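Local coordinates for probable glutaminase ybaS (Escherichia coli, PDB 1U60), which catalyses the hydrolysis of L-glutamine to L-glutamate and ammonium as a member of the glutaminase family, at residues Q134-Q137 and R138-I142. Residues are numbered along the deposited sequence; the frame is centred on the assembly and turned at random.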
loop_
_atom_site.group_PDB
_atom_site.type_symbol
_atom_site.label_atom_id
_atom_site.label_comp_id
_atom_site.label_asym_id
_atom_site.label_seq_id
_atom_site.Cartn_x
_atom_site.Cartn_y
_atom_site.Cartn_z
ATOM N N GLN A 134 0.190 33.676 4.705
ATOM C CA GLN A 134 1.373 32.957 5.140
ATOM C C GLN A 134 1.198 31.462 4.855
ATOM O O GLN A 134 2.158 30.813 4.436
ATOM C CB GLN A 134 1.634 33.150 6.619
ATOM C CG GLN A 134 2.857 32.400 7.097
ATOM C CD GLN A 134 3.266 32.734 8.517
ATOM O OE1 GLN A 134 2.469 32.608 9.426
ATOM N NE2 GLN A 134 4.531 33.071 8.713
ATOM N N ARG A 135 -0.010 30.953 5.082
ATOM C CA ARG A 135 -0.292 29.537 4.823
ATOM C C ARG A 135 0.041 29.228 3.355
ATOM O O ARG A 135 0.718 28.258 3.054
ATOM C CB ARG A 135 -1.737 29.194 5.151
ATOM C CG ARG A 135 -2.085 27.695 5.047
ATOM C CD ARG A 135 -3.546 27.371 5.441
ATOM N NE ARG A 135 -3.774 27.810 6.800
ATOM C CZ ARG A 135 -3.337 27.186 7.874
ATOM N NH1 ARG A 135 -2.745 25.987 7.829
ATOM N NH2 ARG A 135 -3.561 27.742 9.041
ATOM N N TRP A 136 -0.373 30.117 2.461
ATOM C CA TRP A 136 -0.166 29.934 1.013
ATOM C C TRP A 136 1.306 30.067 0.712
ATOM O O TRP A 136 1.880 29.229 0.039
ATOM C CB TRP A 136 -1.043 30.904 0.183
ATOM C CG TRP A 136 -0.610 30.987 -1.248
ATOM C CD1 TRP A 136 -0.186 32.121 -1.941
ATOM C CD2 TRP A 136 -0.412 29.889 -2.128
ATOM N NE1 TRP A 136 0.186 31.762 -3.216
ATOM C CE2 TRP A 136 0.068 30.404 -3.360
ATOM C CE3 TRP A 136 -0.583 28.491 -2.005
ATOM C CZ2 TRP A 136 0.366 29.578 -4.449
ATOM C CZ3 TRP A 136 -0.294 27.692 -3.086
ATOM C CH2 TRP A 136 0.176 28.225 -4.286
ATOM N N GLN A 137 1.937 31.116 1.241
ATOM C CA GLN A 137 3.337 31.369 0.945
ATOM C C GLN A 137 4.204 30.174 1.351
ATOM O O GLN A 137 5.098 29.812 0.604
ATOM C CB GLN A 137 3.856 32.663 1.614
ATOM C CG GLN A 137 3.414 33.937 0.888
ATOM C CD GLN A 137 3.696 33.953 -0.623
ATOM O OE1 GLN A 137 4.823 33.730 -1.047
ATOM N NE2 GLN A 137 2.680 34.244 -1.422
ATOM N N ARG A 138 3.928 29.543 2.494
ATOM C CA ARG A 138 4.778 28.455 2.973
ATOM C C ARG A 138 4.598 27.213 2.088
ATOM O O ARG A 138 5.548 26.542 1.787
ATOM C CB ARG A 138 4.502 28.149 4.422
ATOM C CG ARG A 138 4.882 29.291 5.416
ATOM C CD ARG A 138 4.781 28.881 6.893
ATOM N NE ARG A 138 5.801 27.884 7.222
ATOM C CZ ARG A 138 5.577 26.631 7.636
ATOM N NH1 ARG A 138 4.365 26.166 7.884
ATOM N NH2 ARG A 138 6.626 25.848 7.880
ATOM N N ILE A 139 3.378 26.979 1.618
ATOM C CA ILE A 139 3.092 25.840 0.697
ATOM C C ILE A 139 3.698 26.061 -0.672
ATOM O O ILE A 139 4.346 25.182 -1.207
ATOM C CB ILE A 139 1.588 25.600 0.613
ATOM C CG1 ILE A 139 1.095 24.937 1.918
ATOM C CG2 ILE A 139 1.213 24.727 -0.600
ATOM C CD1 ILE A 139 -0.408 24.962 2.125
ATOM N N LEU A 140 3.556 27.282 -1.228
ATOM C CA LEU A 140 4.190 27.628 -2.508
ATOM C C LEU A 140 5.708 27.421 -2.408
ATOM O O LEU A 140 6.318 26.874 -3.299
ATOM C CB LEU A 140 3.843 29.057 -2.925
ATOM C CG LEU A 140 4.517 29.542 -4.201
ATOM C CD1 LEU A 140 4.134 28.648 -5.378
ATOM C CD2 LEU A 140 4.140 31.005 -4.474
ATOM N N HIS A 141 6.295 27.828 -1.283
ATOM C CA HIS A 141 7.738 27.728 -1.088
ATOM C C HIS A 141 8.191 26.271 -1.072
ATOM O O HIS A 141 9.173 25.933 -1.703
ATOM C CB HIS A 141 8.127 28.448 0.202
ATOM C CG HIS A 141 9.593 28.518 0.426
ATOM N ND1 HIS A 141 10.417 29.334 -0.321
ATOM C CD2 HIS A 141 10.394 27.850 1.289
ATOM C CE1 HIS A 141 11.662 29.189 0.104
ATOM N NE2 HIS A 141 11.674 28.285 1.067
ATOM N N ILE A 142 7.482 25.409 -0.356
ATOM C CA ILE A 142 7.890 24.003 -0.367
ATOM C C ILE A 142 7.755 23.348 -1.729
ATOM O O ILE A 142 8.630 22.537 -2.123
ATOM C CB ILE A 142 7.259 23.174 0.752
ATOM C CG1 ILE A 142 8.198 22.006 1.041
ATOM C CG2 ILE A 142 5.840 22.708 0.423
ATOM C CD1 ILE A 142 7.731 21.145 2.203
#
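Trp136 and Leu140 meet one turn apart on helix 132-147, where a backbone bond and a side-chain contact join the same two residues. Leu140 N donates to Trp136 O at 2.9 Å, almost straight (N-H...O 176°). Leu140 CB lies over one face of the indole in a CH-pi contact, 4.0 Å from the centroid of the Trp136 six-membered ring. With CG anti to the backbone N (chi1 165°) and chi2 at -120°, the indole turns that face to Leu140. The other carbonyls of the turn are satisfied in the same i to i+4 manner: Gln134 O by Arg138 N at 2.9 Å, Gln137 O by His141 N at 3.0 Å, and Arg135 O by Ile139 N in a longer bond of 3.3 Å.

The polar ends of Gln134, Arg135 and Arg138 find their partners outside these two segments. Gln134 and Arg138 run alongside each other, touching through Gln134 CG and Arg138 CD at 4.0 Å, yet Gln134 OE1 accepts from Glu130 N, and Arg138 NH1 forms a salt bridge with Asp79 and also donates to Asn128 O. Buried Arg135 makes a salt bridge with Glu187 through NE, and its NH1 donates to the carbonyls of Thr124 and Ile127. Ile139 touches both helix 68-80 and helix 185-195; Trp136 packs on the latter and, with Leu140, on strand 198-200.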